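Local coordinates for TENA/THI-4 protein, Domain of Unknown Function with a Heme Oxygenase-like Fold (Shewanella denitrificans OS217, PDB 3DDE) that is of unknown function but adopts a heme oxygenase-like fold and may have oxidoreductase activity, at residues V14-W18 against V143-I147; L61-M65 against Y122-A126; L111-L117 against T210-D216; L134-Y138 against V182-L186. One frame throughout, in Å; residues are numbered along the deposited sequence.

Contact 1. Residues V14-W18 against V143-I147; sequences VATMW and VYGYI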
# COMPACT_ATOMS: atom_id res chain seq x y z
N VAL A 14 -24.73 -15.54 -13.21
CA VAL A 14 -25.26 -14.25 -12.79
C VAL A 14 -26.80 -14.27 -12.75
O VAL A 14 -27.40 -13.79 -11.78
CB VAL A 14 -24.73 -13.11 -13.69
CG1 VAL A 14 -25.46 -11.80 -13.41
CG2 VAL A 14 -23.23 -12.94 -13.45
N ALA A 15 -27.42 -14.84 -13.78
CA ALA A 15 -28.88 -14.94 -13.86
C ALA A 15 -29.47 -15.77 -12.70
O ALA A 15 -30.56 -15.48 -12.19
CB ALA A 15 -29.32 -15.53 -15.22
N THR A 16 -28.74 -16.82 -12.30
CA THR A 16 -29.15 -17.66 -11.19
C THR A 16 -29.06 -16.89 -9.87
O THR A 16 -29.93 -17.02 -9.02
CB THR A 16 -28.29 -18.94 -11.11
OG1 THR A 16 -28.61 -19.79 -12.22
CG2 THR A 16 -28.57 -19.71 -9.83
N MSE A 17 -28.01 -16.10 -9.71
CA MSE A 17 -27.82 -15.30 -8.49
C MSE A 17 -28.85 -14.18 -8.33
O MSE A 17 -29.35 -13.98 -7.22
CB MSE A 17 -26.41 -14.72 -8.43
CG MSE A 17 -25.37 -15.79 -8.21
SE MSE A 17 -23.61 -15.09 -8.15
CE MSE A 17 -23.71 -14.03 -6.57
N TRP A 18 -29.15 -13.44 -9.40
CA TRP A 18 -30.17 -12.38 -9.34
C TRP A 18 -31.54 -12.96 -8.98
O TRP A 18 -32.28 -12.41 -8.16
CB TRP A 18 -30.25 -11.58 -10.64
CG TRP A 18 -29.20 -10.54 -10.76
CD1 TRP A 18 -28.18 -10.49 -11.67
CD2 TRP A 18 -29.04 -9.39 -9.92
NE1 TRP A 18 -27.41 -9.37 -11.45
CE2 TRP A 18 -27.92 -8.68 -10.38
CE3 TRP A 18 -29.75 -8.89 -8.82
CZ2 TRP A 18 -27.48 -7.49 -9.78
CZ3 TRP A 18 -29.32 -7.71 -8.22
CH2 TRP A 18 -28.19 -7.02 -8.71
N VAL A 143 -26.09 -5.38 -15.67
CA VAL A 143 -27.01 -5.45 -14.52
C VAL A 143 -28.41 -4.92 -14.80
O VAL A 143 -29.38 -5.44 -14.26
CB VAL A 143 -26.43 -4.65 -13.32
CG1 VAL A 143 -26.56 -3.14 -13.57
CG2 VAL A 143 -27.12 -5.04 -12.03
N TYR A 144 -28.49 -3.90 -15.66
CA TYR A 144 -29.76 -3.24 -15.99
C TYR A 144 -30.83 -4.22 -16.49
O TYR A 144 -32.02 -4.01 -16.26
CB TYR A 144 -29.50 -2.10 -17.00
CG TYR A 144 -30.66 -1.13 -17.15
N GLY A 145 -30.41 -5.31 -17.12
CA GLY A 145 -31.35 -6.32 -17.62
C GLY A 145 -32.08 -7.16 -16.57
O GLY A 145 -33.04 -7.84 -16.91
N TYR A 146 -31.63 -7.13 -15.32
CA TYR A 146 -32.28 -7.90 -14.24
C TYR A 146 -33.04 -6.99 -13.26
O TYR A 146 -34.11 -7.35 -12.78
CB TYR A 146 -31.24 -8.69 -13.43
CG TYR A 146 -30.36 -9.61 -14.24
CD1 TYR A 146 -30.77 -10.91 -14.56
CD2 TYR A 146 -29.10 -9.20 -14.67
CE1 TYR A 146 -29.95 -11.76 -15.30
CE2 TYR A 146 -28.27 -10.04 -15.40
CZ TYR A 146 -28.70 -11.31 -15.71
OH TYR A 146 -27.86 -12.14 -16.44
N ILE A 147 -32.47 -5.83 -12.95
CA ILE A 147 -33.06 -4.91 -11.97
C ILE A 147 -34.01 -3.85 -12.55
O ILE A 147 -34.58 -3.05 -11.80
CB ILE A 147 -31.92 -4.23 -11.14
CG1 ILE A 147 -30.96 -3.42 -12.03
CG2 ILE A 147 -31.15 -5.29 -10.39
CD1 ILE A 147 -30.05 -2.48 -11.27
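Val143 O receives Tyr146 N at 3.0 Å and, weakly, Ile147 N at 3.4 Å; this turn gathers the side chains of Val143, Tyr146 and Ile147 against Trp18 of helix 7-24. The meeting itself is aromatic. Trp18 and Tyr146 form an offset stack, with the five-membered ring and the phenol ring 4.4 Å apart between centroids and their planes 20° from parallel. Trp18 CD1 sits over the Tyr146 face, displaced toward its rim, and reaches Tyr146 CD2 at 3.4 Å. With CG anti to its own carbonyl carbon (chi1 -55°), Tyr146 keeps both CB and ring against the indole, so CB makes a CH-pi contact over the five-membered ring. Ile147 CG2 does the same over the six-membered ring, 4.0 Å from its centroid and on the same face. Val143 CG2 closes in obliquely on the far end of the indole, where it comes within 3.3 Å of Trp18 CZ2, a tight fit. The outer half of the phenol ring meets the preceding turn of helix 7-24: Val14 CG1 is 3.9 Å from Tyr146 CE2, and Ala15 CB is 3.8 Å from Tyr146 CE1. Beyond the pair, Trp18 also packs on Leu207 of helix 193-223, and Ile147 on Phe168 of helix 166-189. Because the two segments meet through carbon and ring surfaces, without salt bridges or hydrogen bonds between them, their hold on each other depends on shape: two rings stacked with an offset, flanked by methyl groups.

Contact 2. Residues L61-M65 against Y122-A126; sequences LVGIM and YWISA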
# COMPACT_ATOMS: atom_id res chain seq x y z
N LEU A 61 -6.09 0.85 -8.90
CA LEU A 61 -5.17 0.05 -8.09
C LEU A 61 -4.70 -1.24 -8.78
O LEU A 61 -3.54 -1.65 -8.61
CB LEU A 61 -5.80 -0.23 -6.73
CG LEU A 61 -4.93 -0.74 -5.58
CD1 LEU A 61 -3.69 0.14 -5.35
CD2 LEU A 61 -5.80 -0.84 -4.33
N VAL A 62 -5.58 -1.88 -9.55
CA VAL A 62 -5.20 -3.08 -10.32
C VAL A 62 -3.98 -2.76 -11.21
O VAL A 62 -3.05 -3.57 -11.32
CB VAL A 62 -6.36 -3.57 -11.24
CG1 VAL A 62 -5.92 -4.82 -12.06
CG2 VAL A 62 -7.67 -3.83 -10.44
N GLY A 63 -4.01 -1.59 -11.85
CA GLY A 63 -2.92 -1.16 -12.74
C GLY A 63 -1.61 -0.83 -12.04
O GLY A 63 -0.54 -0.96 -12.60
N ILE A 64 -1.70 -0.39 -10.79
CA ILE A 64 -0.53 -0.08 -10.00
C ILE A 64 0.09 -1.34 -9.38
O ILE A 64 1.30 -1.46 -9.36
CB ILE A 64 -0.88 0.93 -8.88
CG1 ILE A 64 -1.34 2.24 -9.53
CG2 ILE A 64 0.33 1.17 -7.98
CD1 ILE A 64 -2.29 3.00 -8.66
N MSE A 65 -0.75 -2.25 -8.88
CA MSE A 65 -0.28 -3.47 -8.18
C MSE A 65 -0.06 -4.69 -9.07
O MSE A 65 0.75 -5.56 -8.72
CB MSE A 65 -1.29 -3.88 -7.11
CG MSE A 65 -1.51 -2.85 -6.07
SE MSE A 65 0.06 -2.38 -5.11
CE MSE A 65 0.25 -4.02 -4.06
N TYR A 122 -11.15 -3.55 -2.74
CA TYR A 122 -9.74 -3.09 -2.68
C TYR A 122 -8.80 -4.29 -2.57
O TYR A 122 -7.77 -4.35 -3.23
CB TYR A 122 -9.44 -2.13 -1.52
CG TYR A 122 -9.78 -0.69 -1.77
CD1 TYR A 122 -8.91 0.13 -2.47
CD2 TYR A 122 -10.95 -0.13 -1.28
CE1 TYR A 122 -9.21 1.46 -2.70
CE2 TYR A 122 -11.24 1.19 -1.47
CZ TYR A 122 -10.37 2.00 -2.19
OH TYR A 122 -10.66 3.32 -2.41
N TRP A 123 -9.18 -5.26 -1.75
CA TRP A 123 -8.36 -6.47 -1.58
C TRP A 123 -8.15 -7.23 -2.88
O TRP A 123 -7.01 -7.60 -3.20
CB TRP A 123 -9.02 -7.38 -0.53
CG TRP A 123 -8.35 -8.67 -0.26
CD1 TRP A 123 -8.81 -9.90 -0.57
CD2 TRP A 123 -7.08 -8.86 0.38
NE1 TRP A 123 -7.92 -10.86 -0.13
CE2 TRP A 123 -6.86 -10.25 0.46
CE3 TRP A 123 -6.13 -8.00 0.93
CZ2 TRP A 123 -5.70 -10.78 1.02
CZ3 TRP A 123 -4.99 -8.53 1.51
CH2 TRP A 123 -4.79 -9.91 1.55
N ILE A 124 -9.22 -7.47 -3.62
CA ILE A 124 -9.11 -8.25 -4.85
C ILE A 124 -8.48 -7.42 -5.98
O ILE A 124 -8.06 -7.95 -7.01
CB ILE A 124 -10.44 -9.00 -5.23
CG1 ILE A 124 -11.60 -8.04 -5.56
CG2 ILE A 124 -10.83 -10.01 -4.14
CD1 ILE A 124 -11.51 -7.43 -6.98
N SER A 125 -8.38 -6.12 -5.77
CA SER A 125 -7.75 -5.21 -6.71
C SER A 125 -6.26 -5.05 -6.42
O SER A 125 -5.47 -4.86 -7.34
CB SER A 125 -8.45 -3.86 -6.67
OG SER A 125 -9.81 -3.98 -7.05
N ALA A 126 -5.87 -5.17 -5.16
CA ALA A 126 -4.49 -5.02 -4.73
C ALA A 126 -3.73 -6.34 -4.68
O ALA A 126 -2.50 -6.34 -4.63
CB ALA A 126 -4.45 -4.38 -3.37
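Leu61, Val62 and Met65 pack against Tyr122, Ser125 and Ala126 in a close helix-helix contact, formed where helices 55-65 and 112-126 both near their C-terminal ends. The short axes approach to 8.7 Å and run 35° apart in the same general direction. The small side chains of Ser125 and Ala126 probably help the backbones come this near, and a CA-H...O contact runs from Val62 CA to Ser125 O, 3.5 Å long with 144° at the hydrogen. Beside it, Val62 CG2 rests on Ser125 CB at 3.8 Å. Leu61 has CG anti to its backbone N (chi1 -165°), which sends CD2 across the interface; that methyl meets the edge of the Tyr122 ring at CD1, 3.8 Å away, and Ala126 CB at 3.9 Å. The bent chain of Met65, a selenomethionine, curls back and lays its CE 3.6 Å from Ala126 O. The polar ends turn to neighbours: Tyr122 OH bonds His54 ND1, and Ser125 OG bonds Leu121 O. Ile64 of the second subunit packs on Leu61, while Trp123 of the third subunit stacks on Tyr122. This is helix-helix packing within the all-helical bundle of the heme oxygenase-like fold, here at a place that also borders other subunits.

Contact 3. Residues L111-L117 against T210-D216; sequences LPATETL and TARILDD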
# COMPACT_ATOMS: atom_id res chain seq x y z
N LEU A 111 -22.81 1.65 6.12
CA LEU A 111 -23.33 0.54 6.92
C LEU A 111 -22.28 -0.60 6.87
O LEU A 111 -21.45 -0.67 5.94
CB LEU A 111 -24.73 0.10 6.44
CG LEU A 111 -25.92 1.08 6.65
CD1 LEU A 111 -27.22 0.57 6.02
CD2 LEU A 111 -26.12 1.38 8.11
N PRO A 112 -22.30 -1.52 7.86
CA PRO A 112 -21.28 -2.58 7.88
C PRO A 112 -21.17 -3.42 6.61
O PRO A 112 -20.07 -3.75 6.18
CB PRO A 112 -21.68 -3.43 9.07
CG PRO A 112 -22.47 -2.46 9.95
CD PRO A 112 -23.23 -1.64 8.99
N ALA A 113 -22.30 -3.75 5.99
CA ALA A 113 -22.28 -4.54 4.76
C ALA A 113 -21.57 -3.78 3.62
O ALA A 113 -20.89 -4.38 2.80
CB ALA A 113 -23.73 -4.94 4.35
N THR A 114 -21.73 -2.46 3.60
CA THR A 114 -21.15 -1.62 2.56
C THR A 114 -19.64 -1.49 2.79
O THR A 114 -18.85 -1.57 1.86
CB THR A 114 -21.83 -0.22 2.56
OG1 THR A 114 -23.25 -0.41 2.55
CG2 THR A 114 -21.40 0.62 1.36
N GLU A 115 -19.26 -1.25 4.04
CA GLU A 115 -17.86 -1.20 4.43
C GLU A 115 -17.18 -2.54 4.05
O GLU A 115 -16.03 -2.54 3.58
CB GLU A 115 -17.74 -0.99 5.95
CG GLU A 115 -16.38 -0.46 6.40
CD GLU A 115 -16.18 0.97 5.95
OE1 GLU A 115 -17.02 1.85 6.26
OE2 GLU A 115 -15.20 1.22 5.26
N THR A 116 -17.90 -3.65 4.24
CA THR A 116 -17.41 -4.99 3.91
C THR A 116 -17.20 -5.16 2.40
O THR A 116 -16.23 -5.79 1.98
CB THR A 116 -18.36 -6.11 4.46
OG1 THR A 116 -18.54 -5.94 5.87
CG2 THR A 116 -17.81 -7.54 4.18
N LEU A 117 -18.11 -4.64 1.57
CA LEU A 117 -17.94 -4.70 0.12
C LEU A 117 -16.71 -3.88 -0.31
O LEU A 117 -15.92 -4.34 -1.13
CB LEU A 117 -19.20 -4.18 -0.61
CG LEU A 117 -19.11 -4.08 -2.15
CD1 LEU A 117 -18.83 -5.41 -2.81
CD2 LEU A 117 -20.37 -3.45 -2.73
N THR A 210 -22.81 -7.38 -2.29
CA THR A 210 -23.70 -6.29 -2.67
C THR A 210 -25.13 -6.61 -2.20
O THR A 210 -25.83 -5.74 -1.74
CB THR A 210 -23.66 -6.03 -4.20
OG1 THR A 210 -22.31 -5.81 -4.62
CG2 THR A 210 -24.50 -4.79 -4.56
N ALA A 211 -25.53 -7.88 -2.27
CA ALA A 211 -26.86 -8.29 -1.80
C ALA A 211 -27.02 -8.07 -0.29
O ALA A 211 -28.10 -7.72 0.15
CB ALA A 211 -27.15 -9.74 -2.16
N ARG A 212 -25.95 -8.26 0.48
CA ARG A 212 -25.99 -8.03 1.93
C ARG A 212 -26.26 -6.56 2.26
O ARG A 212 -26.73 -6.26 3.35
CB ARG A 212 -24.70 -8.46 2.62
CG ARG A 212 -24.33 -9.97 2.47
CD ARG A 212 -23.64 -10.46 3.74
NE ARG A 212 -22.63 -9.51 4.05
CZ ARG A 212 -22.23 -9.09 5.24
NH1 ARG A 212 -22.73 -9.55 6.36
NH2 ARG A 212 -21.30 -8.14 5.26
N ILE A 213 -25.94 -5.65 1.34
CA ILE A 213 -26.20 -4.22 1.53
C ILE A 213 -27.72 -3.99 1.60
O ILE A 213 -28.20 -3.23 2.44
CB ILE A 213 -25.54 -3.36 0.42
CG1 ILE A 213 -24.01 -3.46 0.50
CG2 ILE A 213 -25.97 -1.91 0.53
CD1 ILE A 213 -23.25 -2.61 -0.55
N LEU A 214 -28.47 -4.67 0.73
CA LEU A 214 -29.94 -4.62 0.73
C LEU A 214 -30.54 -5.04 2.09
O LEU A 214 -31.54 -4.47 2.55
CB LEU A 214 -30.49 -5.53 -0.37
CG LEU A 214 -30.23 -5.16 -1.83
CD1 LEU A 214 -30.67 -6.28 -2.78
CD2 LEU A 214 -30.96 -3.87 -2.14
N ASP A 215 -29.92 -6.04 2.72
CA ASP A 215 -30.32 -6.54 4.04
C ASP A 215 -30.05 -5.50 5.13
O ASP A 215 -30.87 -5.30 6.02
CB ASP A 215 -29.56 -7.83 4.38
CG ASP A 215 -29.79 -8.94 3.37
OD1 ASP A 215 -30.86 -8.95 2.71
OD2 ASP A 215 -28.89 -9.82 3.24
N ASP A 216 -28.89 -4.86 5.09
CA ASP A 216 -28.59 -3.77 6.04
C ASP A 216 -29.51 -2.59 5.82
O ASP A 216 -30.01 -1.99 6.78
CB ASP A 216 -27.14 -3.29 5.94
CG ASP A 216 -26.19 -4.12 6.76
OD1 ASP A 216 -26.62 -5.17 7.26
OD2 ASP A 216 -25.03 -3.72 6.89
O HOH W 1 -21.41 -7.02 2.18
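Ala113 and Ile213 bring their CA atoms to 5.1 Å as helix 112-117 and helix 210-216 run nearly antiparallel, 164° between directions and 8.2 Å between short axes. The one direct hydrogen bond across them is Ala113 N to Asp216 OD2, 2.9 Å long and bent to 153°. It arrives on the syn side of the carboxylate, tilted out of its plane. Since Leu111 holds the N-cap position, this amide belongs to the first turn, and the negative carboxylate probably also interacts favourably with the positive helix end. Leu111 CB and Pro112 CD lie against the same oxygen, Pro112 CD at 3.5 Å. With an alanine in place of Asp216, Ala113 N would probably lose this acceptor and a gap would open beside Leu111 and Pro112. Farther along, water 1 donates to Ala113 O at 2.8 Å and accepts from Arg212 NH2, bridging the helices. Thr116 CB lies at the edge of that guanidinium, near its plane, while the hydroxyl donates to Pro112 O, 2.7 Å from OG1; it approaches from the carbonyl face opposite Thr116 N, so two donors grip one oxygen. At the other end Leu117 CD2 fills the space between Ile213 CD1, 3.7 Å away, and Thr210 OG1, which itself bonds Ser206 O. Helix 38-52 closes one side, with Glu47 bonding Thr114 OG1 and Tyr51 packing on Leu117 and Ile213, while Asn205 of the third subunit is a further hydrogen-bond partner of Thr116 OG1.

Contact 4. Residues L134-Y138 against V182-L186; sequences LGYSY and VNEML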
# COMPACT_ATOMS: atom_id res chain seq x y z
N LEU A 134 -12.27 -7.89 -13.05
CA LEU A 134 -13.14 -7.91 -14.22
C LEU A 134 -14.45 -8.68 -13.95
O LEU A 134 -15.46 -8.43 -14.61
CB LEU A 134 -12.42 -8.50 -15.43
CG LEU A 134 -11.27 -7.71 -16.07
CD1 LEU A 134 -10.56 -8.57 -17.12
CD2 LEU A 134 -11.78 -6.39 -16.69
N GLY A 135 -14.42 -9.60 -12.99
CA GLY A 135 -15.61 -10.37 -12.58
C GLY A 135 -16.69 -9.48 -11.95
O GLY A 135 -17.87 -9.68 -12.17
N TYR A 136 -16.25 -8.51 -11.17
CA TYR A 136 -17.15 -7.53 -10.57
C TYR A 136 -17.80 -6.73 -11.68
O TYR A 136 -19.03 -6.60 -11.74
CB TYR A 136 -16.36 -6.60 -9.63
CG TYR A 136 -17.12 -5.40 -9.08
CD1 TYR A 136 -18.41 -5.52 -8.57
CD2 TYR A 136 -16.50 -4.15 -9.01
CE1 TYR A 136 -19.07 -4.43 -8.04
CE2 TYR A 136 -17.14 -3.06 -8.48
CZ TYR A 136 -18.44 -3.20 -7.99
OH TYR A 136 -19.07 -2.10 -7.46
N SER A 137 -16.96 -6.21 -12.57
CA SER A 137 -17.38 -5.43 -13.72
C SER A 137 -18.33 -6.19 -14.62
O SER A 137 -19.24 -5.61 -15.23
CB SER A 137 -16.15 -5.02 -14.53
OG SER A 137 -15.34 -4.12 -13.81
N TYR A 138 -18.13 -7.50 -14.73
CA TYR A 138 -18.99 -8.30 -15.59
C TYR A 138 -20.48 -8.19 -15.23
O TYR A 138 -21.30 -7.92 -16.10
CB TYR A 138 -18.58 -9.77 -15.67
CG TYR A 138 -19.49 -10.53 -16.61
CD1 TYR A 138 -19.37 -10.39 -17.99
CD2 TYR A 138 -20.51 -11.34 -16.12
CE1 TYR A 138 -20.24 -11.07 -18.86
CE2 TYR A 138 -21.36 -12.01 -16.96
CZ TYR A 138 -21.23 -11.88 -18.33
OH TYR A 138 -22.11 -12.57 -19.15
N VAL A 182 -15.76 -4.59 -21.24
CA VAL A 182 -15.40 -5.58 -20.22
C VAL A 182 -15.29 -6.97 -20.85
O VAL A 182 -14.33 -7.70 -20.61
CB VAL A 182 -16.42 -5.62 -19.07
CG1 VAL A 182 -16.13 -6.79 -18.14
CG2 VAL A 182 -16.43 -4.31 -18.28
N ASN A 183 -16.30 -7.34 -21.64
CA ASN A 183 -16.31 -8.64 -22.31
C ASN A 183 -15.12 -8.83 -23.24
O ASN A 183 -14.50 -9.90 -23.24
CB ASN A 183 -17.62 -8.85 -23.07
CG ASN A 183 -18.84 -9.01 -22.15
OD1 ASN A 183 -18.75 -8.89 -20.92
ND2 ASN A 183 -19.99 -9.27 -22.76
N GLU A 184 -14.79 -7.81 -24.04
CA GLU A 184 -13.62 -7.87 -24.91
C GLU A 184 -12.34 -8.03 -24.06
O GLU A 184 -11.48 -8.85 -24.39
CB GLU A 184 -13.52 -6.64 -25.81
N MSE A 185 -12.24 -7.27 -22.97
CA MSE A 185 -11.06 -7.34 -22.09
C MSE A 185 -10.93 -8.72 -21.43
O MSE A 185 -9.82 -9.26 -21.32
CB MSE A 185 -11.10 -6.22 -21.02
CG MSE A 185 -9.79 -5.98 -20.26
SE MSE A 185 -8.22 -5.65 -21.39
CE MSE A 185 -9.00 -4.41 -22.63
N LEU A 186 -12.06 -9.28 -20.98
CA LEU A 186 -12.08 -10.64 -20.42
C LEU A 186 -11.50 -11.67 -21.40
O LEU A 186 -10.68 -12.50 -21.00
CB LEU A 186 -13.50 -11.05 -20.01
CG LEU A 186 -14.06 -10.48 -18.70
CD1 LEU A 186 -15.57 -10.63 -18.64
CD2 LEU A 186 -13.40 -11.15 -17.50
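Leu134, Ser137 and Tyr138 pack against Val182, Asn183, Met185 and Leu186 inside the all-helical, heme oxygenase-like fold, where helices 134-141 and 166-189 run roughly antiparallel: 146° between the short segments, 10.1 Å between their axes. Most of the contact is apolar. Leu134 and Leu186 lie alongside each other, pointing opposite ways, with Leu134 CB and Leu186 CD2 at 3.5 Å. The methyl end of Leu134 reaches Met185, a selenomethionine, whose CG is 4.1 Å from Leu134 CD2; beyond it both residues pack on Tyr73 and Phe76 of helix 71-84. Val182 sets its two methyls between the backbones, CG2 against Ser137 CB at 3.8 Å and CG1 toward the Leu134 carbonyl, whose oxygen already holds Tyr138 N. Tyr138 supplies the aromatic part. Its CG stands anti to the backbone N (chi1 -178°), which swings the ring across helix 166-189, past Asn183, with CD1 3.9 Å from Leu186 CD1. Leu10 and Glu11 of helix 7-24 and Met203 of helix 193-223 also touch this ring. The remaining contact is polar against aromatic: with amide and ring planes 29° apart, Asn183 OD1 sits at the ring edge, near its plane. A serine in place of Tyr138 would probably open a gap beside Leu186 and leave Asn183 OD1 without its ring-edge neighbour. That oxygen, Asn183 OD1, is 3.3 Å from both CD1 and CE1 of Tyr138.

How the contacts relate
The four contacts tie together helices that are distant in sequence. Helix 112-126 serves both contact 2 and contact 3, whose centres lie 21 Å apart, and it leads on to helix 134-141 of contact 4. Contacts 1 and 4 touch directly, Val14 CG2 lying 4.1 Å from Tyr138 CE2, so helices 7-24, 134-141, 144-157 and 166-189 share continuous packing. Contacts 3 and 4 fall on opposite sides of the chain's centre, although contact 4 is nested along the chain within the loop that contact 3 closes. Contact 1 alternates with both, joining the N-terminal helix to the later part of the bundle, while contacts 2 and 3 also border other subunits of the tetramer.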